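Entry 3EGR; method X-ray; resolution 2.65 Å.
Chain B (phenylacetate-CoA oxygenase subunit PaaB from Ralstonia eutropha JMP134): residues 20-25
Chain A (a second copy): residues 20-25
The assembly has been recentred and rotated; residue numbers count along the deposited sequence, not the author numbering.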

# COMPACT_ATOMS: atom_id res chain seq x y z
N LEU B 20 -11.15 22.42 -5.74
CA LEU B 20 -10.74 22.42 -4.34
C LEU B 20 -10.43 21.03 -3.76
O LEU B 20 -9.92 20.95 -2.65
CB LEU B 20 -11.79 23.13 -3.47
CG LEU B 20 -11.84 24.66 -3.61
CD1 LEU B 20 -12.71 25.26 -2.51
CD2 LEU B 20 -10.43 25.29 -3.59
N GLU B 21 -10.73 19.95 -4.46
CA GLU B 21 -10.43 18.61 -3.93
C GLU B 21 -10.14 17.58 -5.04
O GLU B 21 -10.60 17.72 -6.16
CB GLU B 21 -11.58 18.12 -3.04
CG GLU B 21 -12.85 17.67 -3.76
CD GLU B 21 -13.78 18.81 -4.22
OE1 GLU B 21 -13.39 20.01 -4.17
OE2 GLU B 21 -14.91 18.49 -4.65
N HIS B 22 -9.36 16.55 -4.73
CA HIS B 22 -9.09 15.53 -5.73
C HIS B 22 -10.32 14.64 -6.01
O HIS B 22 -10.87 14.05 -5.10
CB HIS B 22 -7.90 14.68 -5.30
CG HIS B 22 -6.61 15.42 -5.31
ND1 HIS B 22 -6.29 16.36 -4.36
CD2 HIS B 22 -5.55 15.35 -6.15
CE1 HIS B 22 -5.09 16.84 -4.62
NE2 HIS B 22 -4.62 16.25 -5.70
N LYS B 23 -10.74 14.59 -7.27
CA LYS B 23 -11.86 13.75 -7.70
C LYS B 23 -11.28 12.52 -8.39
O LYS B 23 -10.33 12.62 -9.17
CB LYS B 23 -12.78 14.49 -8.68
CG LYS B 23 -13.47 15.76 -8.15
CD LYS B 23 -14.44 16.41 -9.18
N HIS B 24 -11.85 11.35 -8.11
CA HIS B 24 -11.50 10.12 -8.81
C HIS B 24 -11.94 10.29 -10.23
O HIS B 24 -13.06 10.71 -10.47
CB HIS B 24 -12.25 8.94 -8.22
CG HIS B 24 -11.88 7.62 -8.83
ND1 HIS B 24 -12.80 6.80 -9.45
CD2 HIS B 24 -10.69 6.97 -8.90
CE1 HIS B 24 -12.19 5.70 -9.87
NE2 HIS B 24 -10.91 5.78 -9.55
N CYS B 25 -11.06 10.00 -11.17
CA CYS B 25 -11.44 10.09 -12.57
C CYS B 25 -11.06 8.88 -13.40
O CYS B 25 -11.25 8.89 -14.60
CB CYS B 25 -10.87 11.36 -13.18
SG CYS B 25 -9.14 11.37 -13.16
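Chain A 20-25: LEHKHC

The most unusual feature of this contact is a pair of ordered waters, each held by three histidine nitrogens drawn from both copies. One water accepts a hydrogen bond from His22(A) N at 2.8 Å and also bonds to His22(A) ND1 at 2.8 Å and His24(B) ND1 at 2.9 Å. The other repeats the pattern with the chains exchanged: it accepts from His22(B) N at 2.9 Å and bonds to His22(B) ND1 at 2.8 Å and His24(A) ND1 at 2.7 Å. Histidine suits these sites because an imidazole has two ring nitrogens; ND1 serves the water while NE2 of each of the four rings is hydrogen-bonded elsewhere in the structure.

Between the waters, chain A lies on chain B as an extended segment running broadly the opposite way, the directions from CA 21 to CA 24 being 137° apart. The backbones of residues 21 to 24 all have extended phi and psi values, and they meet in a single beta bridge at Lys23(B) and Lys23(A), whose CA atoms are 4.5 Å apart. The register is therefore reciprocal: His22(B) CA faces His24(A) CA at 5.4 Å, and His24(B) CA faces His22(A) CA at the same distance.

Two backbone hydrogen bonds flank the lysine pair. His24(B) N donates to His22(A) O at 2.9 Å, and His24(A) N donates to His22(B) O, also at 2.9 Å. Their N-H...O angles of 174° and 172° are almost straight, as in well-formed strand pairing, and the bonds agree with the register centred on the two lysines. In the same pairs the CB atoms come near one another: His22(B) CB lies 4.3 Å from His24(A) CB, and His24(B) CB lies 4.2 Å from His22(A) CB. The CA-to-CB bonds of His24(B) and His24(A) point toward the partner, yet the end of each side chain leads away from it.

At the bridge, the aliphatic part of lysine tolerates a like neighbour, and Lys23(B) CG packs 4.2 Å from Lys23(A) CG. CE and NZ are not modelled in either chain, so the ammonium groups cannot be placed. Glu21(B) and Glu21(A) direct their CA-to-CB bonds toward the partner, with Glu21(B) CB 3.5 Å from His24(A) O and Glu21(A) CB 3.5 Å from His24(B) O. Glutamate is long enough for its carboxylate to reach the lysine chain: Glu21(B) OE2 is 3.5 Å from Lys23(A) CD, while Glu21(A) OE2 is 4.0 Å from Lys23(B) CD. Leu20(B), Leu20(A), Cys25(B) and Cys25(A) make no contact across the two stretches, which together bury 375 Å².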

# COMPACT_ATOMS: atom_id res chain seq x y z
N LEU A 20 -21.53 10.80 -8.67
CA LEU A 20 -20.96 10.04 -9.78
C LEU A 20 -19.57 9.49 -9.46
O LEU A 20 -19.26 8.36 -9.83
CB LEU A 20 -20.89 10.91 -11.03
CG LEU A 20 -22.25 11.31 -11.63
CD1 LEU A 20 -22.10 12.48 -12.61
CD2 LEU A 20 -22.95 10.12 -12.31
N GLU A 21 -18.73 10.28 -8.79
CA GLU A 21 -17.38 9.83 -8.45
C GLU A 21 -16.99 10.08 -6.98
O GLU A 21 -17.61 10.86 -6.28
CB GLU A 21 -16.35 10.45 -9.39
CG GLU A 21 -16.06 11.94 -9.18
CD GLU A 21 -16.89 12.86 -10.07
OE1 GLU A 21 -16.97 12.64 -11.30
OE2 GLU A 21 -17.44 13.84 -9.52
N HIS A 22 -15.95 9.38 -6.53
CA HIS A 22 -15.43 9.56 -5.19
C HIS A 22 -14.62 10.86 -5.13
O HIS A 22 -13.78 11.10 -5.99
CB HIS A 22 -14.56 8.36 -4.79
CG HIS A 22 -15.34 7.11 -4.46
ND1 HIS A 22 -15.81 6.25 -5.42
CD2 HIS A 22 -15.71 6.58 -3.26
CE1 HIS A 22 -16.44 5.25 -4.84
NE2 HIS A 22 -16.39 5.42 -3.53
N LYS A 23 -14.91 11.71 -4.14
CA LYS A 23 -14.19 12.97 -3.93
C LYS A 23 -13.46 12.88 -2.59
O LYS A 23 -14.00 12.38 -1.60
CB LYS A 23 -15.15 14.19 -3.90
CG LYS A 23 -16.06 14.37 -5.15
CD LYS A 23 -16.96 15.64 -5.10
N HIS A 24 -12.21 13.35 -2.57
CA HIS A 24 -11.43 13.42 -1.34
C HIS A 24 -12.07 14.41 -0.41
O HIS A 24 -12.30 15.56 -0.79
CB HIS A 24 -10.01 13.87 -1.65
CG HIS A 24 -9.12 13.92 -0.45
ND1 HIS A 24 -8.39 15.04 -0.12
CD2 HIS A 24 -8.82 12.99 0.48
CE1 HIS A 24 -7.68 14.80 0.97
NE2 HIS A 24 -7.92 13.56 1.35
N CYS A 25 -12.35 13.99 0.82
CA CYS A 25 -13.03 14.88 1.76
C CYS A 25 -12.23 15.16 3.05
O CYS A 25 -12.65 15.97 3.86
CB CYS A 25 -14.42 14.33 2.09
SG CYS A 25 -14.42 12.75 2.90
O HOH W 1 -15.35 7.12 -8.07
O HOH W 2 -8.05 16.75 -2.16